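Local coordinates for cell division protein FtsI/penicillin binding protein 2 (Legionella pneumophila subsp. pneumophila ATCC 43290, PDB 4ZTK) that probably cross-links peptidoglycan stem peptides during cell division, as a D,D-transpeptidase of the penicillin-binding protein family, at residues 23-28 / 58-63; 81-86 / 134-139; 191-196 / 273-278; 225-230 / 242-247. All blocks are in the same frame, centred on the assembly; numbering follows the deposited sequence.

How the interactions relate
Three of the four contacts reach one five-stranded antiparallel sheet, the core of a penicillin-binding transpeptidase domain. Interaction 1 sets helix 22-38 against the edge strand 56-63, and interaction 4 sets helix 216-231 against the other edge strand, 246-253, their centres about 23 Å apart. Interaction 3 places helix 189-200 on the central strand 274-281 and touches interaction 1 where Met24 packs on Tyr274. Interaction 2, centred about 29 Å from interaction 1, brings what is probably the SxxK motif to residues 134-136, at the probable active site; Tyr196 of interaction 3 and Leu226 of interaction 4 touch it. Interactions 1, 2 and 3 follow in series along the chain, with 4 nested inside 3.

Interaction 1: residues 23-28 / 58-63; sequences RMQQIV and AFAESS
Gln25 of helix 22-38 plugs its side-chain amide onto the backbone of Phe59, in the edge strand 56-63 of the five-stranded antiparallel sheet that penicillin-binding transpeptidases share with serine beta-lactamases. Helix and strand run nearly parallel, their axes 24° apart and 7.2 Å at closest approach.

The apolar part is small. Ala58 and Ala60 both turn their CB toward the helix, and Val28 lays CG2 over the pair, 3.8 Å from Ala60 CB and 4.0 Å from Ala58 CB. The CB of Met24 (selenomethionine in this crystal) also packs on the Ala58 methyl, 3.8 Å from Ala58 CB. Short residues on the strand let the helix come close. Val28 also reaches Ile46 and Ile48 of the next strand and Val306 of helix 295-310, which ties the contact to the two-helix layer on this face of the sheet.

The polar part belongs to Gln25. With CG anti to the backbone N (chi1 -176°), the chain leaves the helix and then bends at chi2, which carries CD round to the strand. The amide there uses both ends on one residue, much as a neighbouring strand would: OE1 takes the N-H of Phe59, and NE2 gives to its carbonyl. NE2 also donates to Glu29 OE2, one turn further along the helix, which helps to fix the rotation of the amide.

The two bonds differ in geometry. Phe59 N approaches OE1 of Gln25 on a lone pair at 3.0 Å, whereas NE2 of Gln25 lies 2.8 Å from Phe59 O, well above that carbonyl's plane.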
loop_
_atom_site.group_PDB
_atom_site.type_symbol
_atom_site.label_atom_id
_atom_site.label_comp_id
_atom_site.label_asym_id
_atom_site.label_seq_id
_atom_site.Cartn_x
_atom_site.Cartn_y
_atom_site.Cartn_z
ATOM N N ARG A 23 5.289 -12.331 -18.686
ATOM C CA ARG A 23 6.526 -12.455 -17.918
ATOM C C ARG A 23 6.313 -12.038 -16.458
ATOM O O ARG A 23 6.771 -12.715 -15.531
ATOM C CB ARG A 23 7.637 -11.610 -18.542
ATOM C CG ARG A 23 8.975 -11.729 -17.828
ATOM C CD ARG A 23 9.772 -10.433 -17.912
ATOM N NE ARG A 23 11.059 -10.534 -17.227
ATOM C CZ ARG A 23 11.804 -9.490 -16.876
ATOM N NH1 ARG A 23 11.388 -8.257 -17.139
ATOM N NH2 ARG A 23 12.963 -9.678 -16.256
HETATM N N MSE A 24 5.620 -10.922 -16.256
HETATM C CA MSE A 24 5.336 -10.448 -14.904
HETATM C C MSE A 24 4.381 -11.396 -14.195
HETATM O O MSE A 24 4.540 -11.678 -13.007
HETATM C CB MSE A 24 4.742 -9.039 -14.924
HETATM C CG MSE A 24 5.705 -7.937 -15.331
HETATM SE SE MSE A 24 7.312 -7.819 -14.224
HETATM C CE MSE A 24 6.544 -8.135 -12.457
ATOM N N GLN A 25 3.392 -11.886 -14.938
ATOM C CA GLN A 25 2.381 -12.777 -14.388
ATOM C C GLN A 25 2.994 -14.047 -13.815
ATOM O O GLN A 25 2.637 -14.483 -12.722
ATOM C CB GLN A 25 1.353 -13.144 -15.458
ATOM C CG GLN A 25 0.213 -13.984 -14.933
ATOM C CD GLN A 25 -0.575 -13.269 -13.852
ATOM O OE1 GLN A 25 -0.599 -12.043 -13.796
ATOM N NE2 GLN A 25 -1.225 -14.037 -12.989
ATOM N N GLN A 26 3.921 -14.635 -14.558
ATOM C CA GLN A 26 4.571 -15.863 -14.129
ATOM C C GLN A 26 5.414 -15.639 -12.874
ATOM O O GLN A 26 5.445 -16.483 -11.980
ATOM C CB GLN A 26 5.419 -16.427 -15.267
ATOM C CG GLN A 26 6.021 -17.773 -14.970
ATOM C CD GLN A 26 6.317 -18.564 -16.226
ATOM O OE1 GLN A 26 5.426 -18.825 -17.040
ATOM N NE2 GLN A 26 7.575 -18.947 -16.395
ATOM N N ILE A 27 6.086 -14.496 -12.810
ATOM C CA ILE A 27 6.838 -14.111 -11.618
ATOM C C ILE A 27 5.956 -14.057 -10.368
ATOM O O ILE A 27 6.267 -14.680 -9.353
ATOM C CB ILE A 27 7.530 -12.749 -11.803
ATOM C CG1 ILE A 27 8.657 -12.868 -12.831
ATOM C CG2 ILE A 27 8.063 -12.228 -10.464
ATOM C CD1 ILE A 27 9.328 -11.545 -13.167
ATOM N N VAL A 28 4.848 -13.328 -10.438
ATOM C CA VAL A 28 4.016 -13.161 -9.248
ATOM C C VAL A 28 3.306 -14.464 -8.887
ATOM O O VAL A 28 3.042 -14.737 -7.716
ATOM C CB VAL A 28 3.019 -11.989 -9.388
ATOM C CG1 VAL A 28 3.775 -10.681 -9.529
ATOM C CG2 VAL A 28 2.078 -12.199 -10.578
ATOM N N ALA A 58 -0.006 -7.393 -13.871
ATOM C CA ALA A 58 0.048 -8.737 -13.311
ATOM C C ALA A 58 -0.782 -8.809 -12.038
ATOM O O ALA A 58 -0.857 -7.844 -11.271
ATOM C CB ALA A 58 1.484 -9.156 -13.042
ATOM N N PHE A 59 -1.403 -9.963 -11.823
ATOM C CA PHE A 59 -2.279 -10.176 -10.683
ATOM C C PHE A 59 -2.339 -11.673 -10.417
ATOM O O PHE A 59 -2.748 -12.439 -11.283
ATOM C CB PHE A 59 -3.680 -9.647 -11.005
ATOM C CG PHE A 59 -4.620 -9.632 -9.828
ATOM C CD1 PHE A 59 -5.205 -10.802 -9.368
ATOM C CD2 PHE A 59 -4.937 -8.442 -9.199
ATOM C CE1 PHE A 59 -6.070 -10.785 -8.291
ATOM C CE2 PHE A 59 -5.804 -8.419 -8.119
ATOM C CZ PHE A 59 -6.370 -9.592 -7.666
ATOM N N ALA A 60 -1.923 -12.095 -9.230
ATOM C CA ALA A 60 -2.036 -13.504 -8.863
ATOM C C ALA A 60 -2.408 -13.670 -7.399
ATOM O O ALA A 60 -1.977 -12.894 -6.544
ATOM C CB ALA A 60 -0.747 -14.248 -9.166
ATOM N N GLU A 61 -3.212 -14.688 -7.119
ATOM C CA GLU A 61 -3.586 -15.003 -5.747
ATOM C C GLU A 61 -3.515 -16.504 -5.492
ATOM O O GLU A 61 -3.601 -17.306 -6.420
ATOM C CB GLU A 61 -4.987 -14.466 -5.423
ATOM C CG GLU A 61 -6.106 -15.087 -6.247
ATOM C CD GLU A 61 -7.456 -14.425 -6.003
ATOM O OE1 GLU A 61 -8.255 -14.331 -6.961
ATOM O OE2 GLU A 61 -7.722 -14.003 -4.858
ATOM N N SER A 62 -3.348 -16.870 -4.229
ATOM C CA SER A 62 -3.312 -18.265 -3.817
ATOM C C SER A 62 -4.055 -18.393 -2.497
ATOM O O SER A 62 -3.851 -17.582 -1.591
ATOM C CB SER A 62 -1.867 -18.733 -3.648
ATOM O OG SER A 62 -1.805 -20.113 -3.328
ATOM N N SER A 63 -4.926 -19.397 -2.397
ATOM C CA SER A 63 -5.718 -19.621 -1.185
ATOM C C SER A 63 -5.658 -21.083 -0.776
ATOM O O SER A 63 -5.763 -21.968 -1.623
ATOM C CB SER A 63 -7.175 -19.215 -1.407
ATOM O OG SER A 63 -7.286 -17.824 -1.655
#

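Interaction 2: residues 81-86 / 134-139; sequences TIKPFI and SINVCL
Lys83 crosses from helix 83-92 to Ser134, Asn136 and Leu139, and its side chain carries most of this contact. Its position in an SxxK-type sequence, facing a Ser-Ile-Asn stretch, is consistent with the SxxK and SxN motifs that line the active site in this family.

CB points toward the partner segment and lies 4.0 Å from Leu139 CG. CG is placed anti to the carbonyl carbon (chi1 -75°) and settles closer to the leucine, 3.7 Å from Leu139 CG. CD passes between two neighbours of different kinds: Leu139 CG, and the hydroxyl of Ser134, whose OG is 3.7 Å from CD. CE remains beside that hydroxyl and comes 3.3 Å from Asn136 OD1. The chain of Lys83 is extended up to CE, and its single bend, at chi4 (61°), turns NZ toward the asparagine. Lys83 NZ then donates to Asn136 OD1 over 2.8 Å, tilted somewhat from the carbonyl plane. The two side chains meet at about a right angle. NZ is also bonded to Ser80 OG, so the amine links the SxxK serine to the asparagine. Ser134 OG turns its polar contacts elsewhere, to Lys248 NZ and to a bound buffer molecule, probably from the crystallisation liquor, that lies in this pocket.

Deeper in, Ile86 CG2 rests 4.0 Å from Leu139 CD1. A Schellman motif at Ser134 ends helix 127-133, and helix 136-146 starts directly afterwards. Leu139 also packs on helix 127-133 and Ile86 on helix 148-157, which puts the lysine where helix 83-92 meets the junction of two others.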
loop_
_atom_site.group_PDB
_atom_site.type_symbol
_atom_site.label_atom_id
_atom_site.label_comp_id
_atom_site.label_asym_id
_atom_site.label_seq_id
_atom_site.Cartn_x
_atom_site.Cartn_y
_atom_site.Cartn_z
ATOM N N THR A 81 -1.077 1.790 5.043
ATOM C CA THR A 81 -0.689 2.151 3.678
ATOM C C THR A 81 -1.395 3.435 3.215
ATOM O O THR A 81 -1.045 3.992 2.178
ATOM C CB THR A 81 -0.919 1.006 2.647
ATOM O OG1 THR A 81 -2.319 0.698 2.557
ATOM C CG2 THR A 81 -0.137 -0.243 3.045
ATOM N N ILE A 82 -2.366 3.910 3.997
ATOM C CA ILE A 82 -2.999 5.208 3.730
ATOM C C ILE A 82 -2.098 6.373 4.147
ATOM O O ILE A 82 -2.225 7.476 3.624
ATOM C CB ILE A 82 -4.358 5.361 4.463
ATOM C CG1 ILE A 82 -5.171 6.515 3.875
ATOM C CG2 ILE A 82 -4.161 5.625 5.959
ATOM C CD1 ILE A 82 -5.506 6.347 2.446
ATOM N N LYS A 83 -1.195 6.121 5.094
ATOM C CA LYS A 83 -0.406 7.183 5.725
ATOM C C LYS A 83 0.344 8.125 4.770
ATOM O O LYS A 83 0.342 9.335 4.992
ATOM C CB LYS A 83 0.542 6.608 6.793
ATOM C CG LYS A 83 -0.157 6.208 8.099
ATOM C CD LYS A 83 0.817 5.566 9.086
ATOM C CE LYS A 83 0.235 5.508 10.502
ATOM N NZ LYS A 83 -1.016 4.703 10.583
ATOM N N PRO A 84 0.992 7.582 3.714
ATOM C CA PRO A 84 1.656 8.482 2.759
ATOM C C PRO A 84 0.720 9.514 2.135
ATOM O O PRO A 84 1.155 10.635 1.859
ATOM C CB PRO A 84 2.159 7.527 1.672
ATOM C CG PRO A 84 2.402 6.251 2.392
ATOM C CD PRO A 84 1.297 6.166 3.423
ATOM N N PHE A 85 -0.540 9.145 1.924
ATOM C CA PHE A 85 -1.508 10.053 1.307
ATOM C C PHE A 85 -2.013 11.107 2.293
ATOM O O PHE A 85 -2.260 12.256 1.911
ATOM C CB PHE A 85 -2.663 9.262 0.691
ATOM C CG PHE A 85 -2.210 8.237 -0.318
ATOM C CD1 PHE A 85 -1.997 8.597 -1.640
ATOM C CD2 PHE A 85 -1.976 6.924 0.062
ATOM C CE1 PHE A 85 -1.570 7.657 -2.573
ATOM C CE2 PHE A 85 -1.547 5.978 -0.864
ATOM C CZ PHE A 85 -1.345 6.351 -2.189
ATOM N N ILE A 86 -2.164 10.714 3.556
ATOM C CA ILE A 86 -2.476 11.666 4.619
ATOM C C ILE A 86 -1.374 12.715 4.685
ATOM O O ILE A 86 -1.644 13.911 4.718
ATOM C CB ILE A 86 -2.582 10.973 5.993
ATOM C CG1 ILE A 86 -3.782 10.029 6.038
ATOM C CG2 ILE A 86 -2.682 12.002 7.112
ATOM C CD1 ILE A 86 -5.121 10.728 5.946
ATOM N N SER A 134 5.993 4.376 11.168
ATOM C CA SER A 134 4.541 4.195 11.135
ATOM C C SER A 134 3.892 4.534 12.480
ATOM O O SER A 134 3.186 3.716 13.069
ATOM C CB SER A 134 4.180 2.774 10.694
ATOM O OG SER A 134 2.872 2.728 10.163
ATOM N N ILE A 135 4.130 5.755 12.945
ATOM C CA ILE A 135 3.653 6.200 14.251
ATOM C C ILE A 135 2.227 6.746 14.164
ATOM O O ILE A 135 1.995 7.829 13.624
ATOM C CB ILE A 135 4.596 7.262 14.843
ATOM C CG1 ILE A 135 6.025 6.716 14.878
ATOM C CG2 ILE A 135 4.134 7.679 16.245
ATOM C CD1 ILE A 135 7.004 7.597 15.620
ATOM N N ASN A 136 1.281 5.975 14.697
ATOM C CA ASN A 136 -0.142 6.277 14.576
ATOM C C ASN A 136 -0.556 7.637 15.138
ATOM O O ASN A 136 -1.224 8.414 14.458
ATOM C CB ASN A 136 -0.982 5.173 15.229
ATOM C CG ASN A 136 -0.955 3.872 14.440
ATOM O OD1 ASN A 136 -0.625 3.857 13.256
ATOM N ND2 ASN A 136 -1.312 2.774 15.098
ATOM N N VAL A 137 -0.170 7.918 16.378
ATOM C CA VAL A 137 -0.591 9.154 17.037
ATOM C C VAL A 137 -0.162 10.388 16.239
ATOM O O VAL A 137 -0.920 11.346 16.119
ATOM C CB VAL A 137 -0.095 9.227 18.502
ATOM C CG1 VAL A 137 -0.342 10.612 19.096
ATOM C CG2 VAL A 137 -0.790 8.167 19.340
ATOM N N CYS A 138 1.033 10.342 15.655
ATOM C CA CYS A 138 1.529 11.468 14.867
ATOM C C CYS A 138 0.739 11.685 13.580
ATOM O O CYS A 138 0.352 12.813 13.275
ATOM C CB CYS A 138 3.021 11.321 14.554
ATOM S SG CYS A 138 4.093 11.437 16.018
ATOM N N LEU A 139 0.507 10.617 12.824
ATOM C CA LEU A 139 -0.257 10.741 11.586
ATOM C C LEU A 139 -1.697 11.162 11.859
ATOM O O LEU A 139 -2.298 11.906 11.075
ATOM C CB LEU A 139 -0.220 9.447 10.768
ATOM C CG LEU A 139 0.861 9.382 9.685
ATOM C CD1 LEU A 139 0.649 10.476 8.644
ATOM C CD2 LEU A 139 2.245 9.491 10.300
#

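Interaction 3: residues 191-196 / 273-278; sequences SLIKSY and RYVLLV
Ile193 pushes its side chain from helix 189-200 onto the face of the central strand 274-281, between Val275 and Leu277. CG1 is anti to the backbone N (chi1 -164°) and packs 3.6 Å from Val275 CG1, the two side chains sliding past each other in opposite directions. The extended chi2 sends CD1 further on, until it lies 3.5 Å from Val275 O and beside the N of Leu277: this methyl meets the strand's backbone as well as its side chains.

Two neighbours complete the shell. Leu192 meets Leu277 branch to branch, CD2 to CD2 at 3.8 Å, with the side chains crossing at about a right angle. On the other flank Tyr196 offers CB, 4.0 Å from Val275 CG1, while its hydroxyl probably hydrogen-bonds to Thr81 O, inside the SxxK-type sequence.

Further out, Ile193 also touches Ala47 and Ala49 of strand 43-49, and Tyr196 touches Ala264 of strand 259-267. Leu276 points the opposite way, to Phe303 and Val306 of helix 295-310. The strand is therefore buried between helices on both faces, the layered sandwich of the penicillin-binding protein and serine beta-lactamase fold.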
loop_
_atom_site.group_PDB
_atom_site.type_symbol
_atom_site.label_atom_id
_atom_site.label_comp_id
_atom_site.label_asym_id
_atom_site.label_seq_id
_atom_site.Cartn_x
_atom_site.Cartn_y
_atom_site.Cartn_z
ATOM N N SER A 191 -7.835 -0.648 -6.583
ATOM C CA SER A 191 -7.932 0.776 -6.281
ATOM C C SER A 191 -6.716 1.232 -5.484
ATOM O O SER A 191 -6.196 2.326 -5.700
ATOM C CB SER A 191 -9.232 1.106 -5.538
ATOM O OG SER A 191 -9.164 0.726 -4.173
ATOM N N LEU A 192 -6.246 0.380 -4.579
ATOM C CA LEU A 192 -5.113 0.737 -3.731
ATOM C C LEU A 192 -3.815 0.877 -4.528
ATOM O O LEU A 192 -3.066 1.841 -4.344
ATOM C CB LEU A 192 -4.943 -0.265 -2.584
ATOM C CG LEU A 192 -3.861 0.089 -1.555
ATOM C CD1 LEU A 192 -4.089 1.486 -0.952
ATOM C CD2 LEU A 192 -3.778 -0.969 -0.452
ATOM N N ILE A 193 -3.551 -0.071 -5.422
ATOM C CA ILE A 193 -2.325 -0.009 -6.209
ATOM C C ILE A 193 -2.376 1.156 -7.203
ATOM O O ILE A 193 -1.346 1.747 -7.541
ATOM C CB ILE A 193 -1.997 -1.361 -6.910
ATOM C CG1 ILE A 193 -0.541 -1.379 -7.392
ATOM C CG2 ILE A 193 -2.966 -1.641 -8.056
ATOM C CD1 ILE A 193 -0.095 -2.715 -7.989
ATOM N N LYS A 194 -3.578 1.506 -7.652
ATOM C CA LYS A 194 -3.724 2.644 -8.553
ATOM C C LYS A 194 -3.424 3.954 -7.824
ATOM O O LYS A 194 -2.859 4.882 -8.406
ATOM C CB LYS A 194 -5.116 2.670 -9.198
ATOM C CG LYS A 194 -5.278 1.667 -10.342
ATOM C CD LYS A 194 -6.688 1.691 -10.918
ATOM C CE LYS A 194 -6.837 0.698 -12.065
ATOM N NZ LYS A 194 -6.121 1.130 -13.302
ATOM N N SER A 195 -3.790 4.019 -6.548
ATOM C CA SER A 195 -3.457 5.178 -5.730
ATOM C C SER A 195 -1.943 5.306 -5.575
ATOM O O SER A 195 -1.389 6.401 -5.687
ATOM C CB SER A 195 -4.137 5.087 -4.363
ATOM O OG SER A 195 -5.548 5.118 -4.519
ATOM N N TYR A 196 -1.269 4.188 -5.326
ATOM C CA TYR A 196 0.187 4.214 -5.253
ATOM C C TYR A 196 0.822 4.532 -6.611
ATOM O O TYR A 196 1.889 5.143 -6.679
ATOM C CB TYR A 196 0.741 2.916 -4.650
ATOM C CG TYR A 196 0.841 3.009 -3.148
ATOM C CD1 TYR A 196 -0.239 2.696 -2.342
ATOM C CD2 TYR A 196 2.004 3.453 -2.542
ATOM C CE1 TYR A 196 -0.158 2.805 -0.963
ATOM C CE2 TYR A 196 2.096 3.569 -1.171
ATOM C CZ TYR A 196 1.010 3.247 -0.388
ATOM O OH TYR A 196 1.095 3.360 0.978
ATOM N N ARG A 273 9.527 1.798 -12.423
ATOM C CA ARG A 273 9.236 0.912 -13.536
ATOM C C ARG A 273 8.018 0.063 -13.192
ATOM O O ARG A 273 7.235 -0.295 -14.072
ATOM C CB ARG A 273 10.445 0.024 -13.831
ATOM C CG ARG A 273 10.360 -0.741 -15.138
ATOM C CD ARG A 273 11.536 -0.405 -16.040
ATOM N NE ARG A 273 12.817 -0.579 -15.362
ATOM C CZ ARG A 273 13.512 -1.713 -15.356
ATOM N NH1 ARG A 273 14.670 -1.780 -14.715
ATOM N NH2 ARG A 273 13.047 -2.780 -15.991
ATOM N N TYR A 274 7.859 -0.252 -11.909
ATOM C CA TYR A 274 6.757 -1.096 -11.465
ATOM C C TYR A 274 6.153 -0.582 -10.169
ATOM O O TYR A 274 6.860 -0.098 -9.293
ATOM C CB TYR A 274 7.222 -2.543 -11.262
ATOM C CG TYR A 274 7.912 -3.145 -12.462
ATOM C CD1 TYR A 274 7.186 -3.567 -13.562
ATOM C CD2 TYR A 274 9.293 -3.288 -12.491
ATOM C CE1 TYR A 274 7.816 -4.118 -14.669
ATOM C CE2 TYR A 274 9.930 -3.836 -13.585
ATOM C CZ TYR A 274 9.188 -4.251 -14.673
ATOM O OH TYR A 274 9.822 -4.794 -15.767
ATOM N N VAL A 275 4.836 -0.693 -10.057
ATOM C CA VAL A 275 4.160 -0.475 -8.793
ATOM C C VAL A 275 3.741 -1.851 -8.311
ATOM O O VAL A 275 3.230 -2.655 -9.093
ATOM C CB VAL A 275 2.911 0.411 -8.956
ATOM C CG1 VAL A 275 2.364 0.806 -7.589
ATOM C CG2 VAL A 275 3.232 1.645 -9.794
ATOM N N LEU A 276 3.972 -2.137 -7.034
ATOM C CA LEU A 276 3.649 -3.453 -6.494
ATOM C C LEU A 276 2.845 -3.336 -5.214
ATOM O O LEU A 276 3.064 -2.428 -4.415
ATOM C CB LEU A 276 4.918 -4.258 -6.197
ATOM C CG LEU A 276 5.975 -4.468 -7.280
ATOM C CD1 LEU A 276 6.891 -3.259 -7.403
ATOM C CD2 LEU A 276 6.775 -5.711 -6.963
ATOM N N LEU A 277 1.929 -4.279 -5.028
ATOM C CA LEU A 277 1.150 -4.396 -3.806
ATOM C C LEU A 277 1.099 -5.865 -3.423
ATOM O O LEU A 277 0.750 -6.723 -4.245
ATOM C CB LEU A 277 -0.263 -3.849 -4.012
ATOM C CG LEU A 277 -1.248 -4.015 -2.847
ATOM C CD1 LEU A 277 -0.685 -3.425 -1.559
ATOM C CD2 LEU A 277 -2.596 -3.373 -3.178
ATOM N N VAL A 278 1.471 -6.156 -2.182
ATOM C CA VAL A 278 1.439 -7.515 -1.661
ATOM C C VAL A 278 0.539 -7.553 -0.435
ATOM O O VAL A 278 0.680 -6.725 0.468
ATOM C CB VAL A 278 2.846 -7.994 -1.241
ATOM C CG1 VAL A 278 2.766 -9.355 -0.579
ATOM C CG2 VAL A 278 3.785 -8.033 -2.437
#

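Interaction 4: residues 225-230 / 242-247; sequences MLENAV and GVSVAG
Leu226 and Gly247 join helix 216-231 to the start of strand 246-253 through their backbones. Here the chain runs very close to the helix, with the CA atoms of Glu227 and Ala246 only 4.3 Å apart. Gly247 N donates to Leu226 O over 3.2 Å in a nearly straight bond (168°), although the donor sits well above the carbonyl plane. That oxygen receives just a weak bond from Val230 N within the helix, and the strand provides a further donor. Two residues earlier, Val245 O takes a CA-H contact from Glu227 CA at 3.4 Å.

Side chains fill in around these links. Leu226 CB lies against Ala246 CB at 3.7 Å, and its CD2 branch reaches Gly247 O. Val230 stands over the same backbone: CG2, anti to the carbonyl carbon, is 3.5 Å from Gly247 N, while CG1 faces Val245 CB. At the outer end the Glu227 chain extends until OE2 is 3.4 Å from Ser244 CB.

Strand 246-253 is the outermost strand on this side of the sheet and probably carries the K(T/S)G-type motif. Leu226 and Val230 also pack on the adjacent strand 259-267, through Tyr266 and Phe263, while Met225 contacts helix 127-133.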
loop_
_atom_site.group_PDB
_atom_site.type_symbol
_atom_site.label_atom_id
_atom_site.label_comp_id
_atom_site.label_asym_id
_atom_site.label_seq_id
_atom_site.Cartn_x
_atom_site.Cartn_y
_atom_site.Cartn_z
HETATM N N MSE A 225 10.307 10.233 1.769
HETATM C CA MSE A 225 9.767 9.603 2.969
HETATM C C MSE A 225 9.528 8.113 2.772
HETATM O O MSE A 225 9.762 7.317 3.682
HETATM C CB MSE A 225 8.468 10.288 3.401
HETATM C CG MSE A 225 8.671 11.679 3.988
HETATM SE SE MSE A 225 7.015 12.442 4.696
HETATM C CE MSE A 225 7.739 14.116 5.392
ATOM N N LEU A 226 9.061 7.738 1.587
ATOM C CA LEU A 226 8.828 6.330 1.284
ATOM C C LEU A 226 10.126 5.535 1.099
ATOM O O LEU A 226 10.181 4.354 1.428
ATOM C CB LEU A 226 7.942 6.191 0.055
ATOM C CG LEU A 226 6.474 6.514 0.308
ATOM C CD1 LEU A 226 5.683 6.432 -0.987
ATOM C CD2 LEU A 226 5.911 5.560 1.349
ATOM N N GLU A 227 11.159 6.178 0.560
ATOM C CA GLU A 227 12.478 5.549 0.463
ATOM C C GLU A 227 13.068 5.352 1.851
ATOM O O GLU A 227 13.671 4.319 2.149
ATOM C CB GLU A 227 13.438 6.412 -0.359
ATOM C CG GLU A 227 13.229 6.353 -1.849
ATOM C CD GLU A 227 14.358 7.024 -2.616
ATOM O OE1 GLU A 227 14.070 7.915 -3.444
ATOM O OE2 GLU A 227 15.533 6.658 -2.394
ATOM N N ASN A 228 12.895 6.365 2.693
ATOM C CA ASN A 228 13.394 6.325 4.056
ATOM C C ASN A 228 12.641 5.314 4.907
ATOM O O ASN A 228 13.216 4.695 5.805
ATOM C CB ASN A 228 13.305 7.711 4.689
ATOM C CG ASN A 228 13.958 7.765 6.048
ATOM O OD1 ASN A 228 15.163 7.553 6.174
ATOM N ND2 ASN A 228 13.167 8.054 7.075
ATOM N N ALA A 229 11.352 5.144 4.622
ATOM C CA ALA A 229 10.543 4.133 5.305
ATOM C C ALA A 229 11.067 2.721 5.035
ATOM O O ALA A 229 10.855 1.808 5.831
ATOM C CB ALA A 229 9.088 4.244 4.882
ATOM N N VAL A 230 11.740 2.543 3.902
ATOM C CA VAL A 230 12.296 1.243 3.546
ATOM C C VAL A 230 13.722 1.070 4.078
ATOM O O VAL A 230 14.022 0.085 4.735
ATOM C CB VAL A 230 12.266 0.998 2.023
ATOM C CG1 VAL A 230 13.087 -0.248 1.664
ATOM C CG2 VAL A 230 10.819 0.845 1.532
ATOM N N GLY A 242 21.700 -1.051 -4.229
ATOM C CA GLY A 242 21.920 -0.451 -5.531
ATOM C C GLY A 242 20.639 -0.074 -6.250
ATOM O O GLY A 242 20.673 0.455 -7.360
ATOM N N VAL A 243 19.502 -0.361 -5.623
ATOM C CA VAL A 243 18.204 -0.028 -6.202
ATOM C C VAL A 243 17.324 0.642 -5.150
ATOM O O VAL A 243 16.950 0.021 -4.157
ATOM C CB VAL A 243 17.483 -1.278 -6.744
ATOM C CG1 VAL A 243 16.205 -0.880 -7.444
ATOM C CG2 VAL A 243 18.388 -2.060 -7.697
ATOM N N SER A 244 16.999 1.912 -5.360
ATOM C CA SER A 244 16.181 2.634 -4.394
ATOM C C SER A 244 14.740 2.129 -4.420
ATOM O O SER A 244 14.109 2.057 -5.475
ATOM C CB SER A 244 16.235 4.142 -4.637
ATOM O OG SER A 244 15.670 4.474 -5.891
ATOM N N VAL A 245 14.236 1.766 -3.249
ATOM C CA VAL A 245 12.891 1.223 -3.132
ATOM C C VAL A 245 12.035 2.141 -2.268
ATOM O O VAL A 245 12.448 2.555 -1.182
ATOM C CB VAL A 245 12.909 -0.189 -2.504
ATOM C CG1 VAL A 245 11.515 -0.768 -2.465
ATOM C CG2 VAL A 245 13.848 -1.109 -3.278
ATOM N N ALA A 246 10.845 2.464 -2.764
ATOM C CA ALA A 246 9.886 3.261 -2.010
ATOM C C ALA A 246 8.724 2.362 -1.634
ATOM O O ALA A 246 8.184 1.663 -2.488
ATOM C CB ALA A 246 9.393 4.422 -2.853
ATOM N N GLY A 247 8.337 2.368 -0.362
ATOM C CA GLY A 247 7.224 1.544 0.065
ATOM C C GLY A 247 6.718 1.784 1.474
ATOM O O GLY A 247 7.385 2.415 2.297
#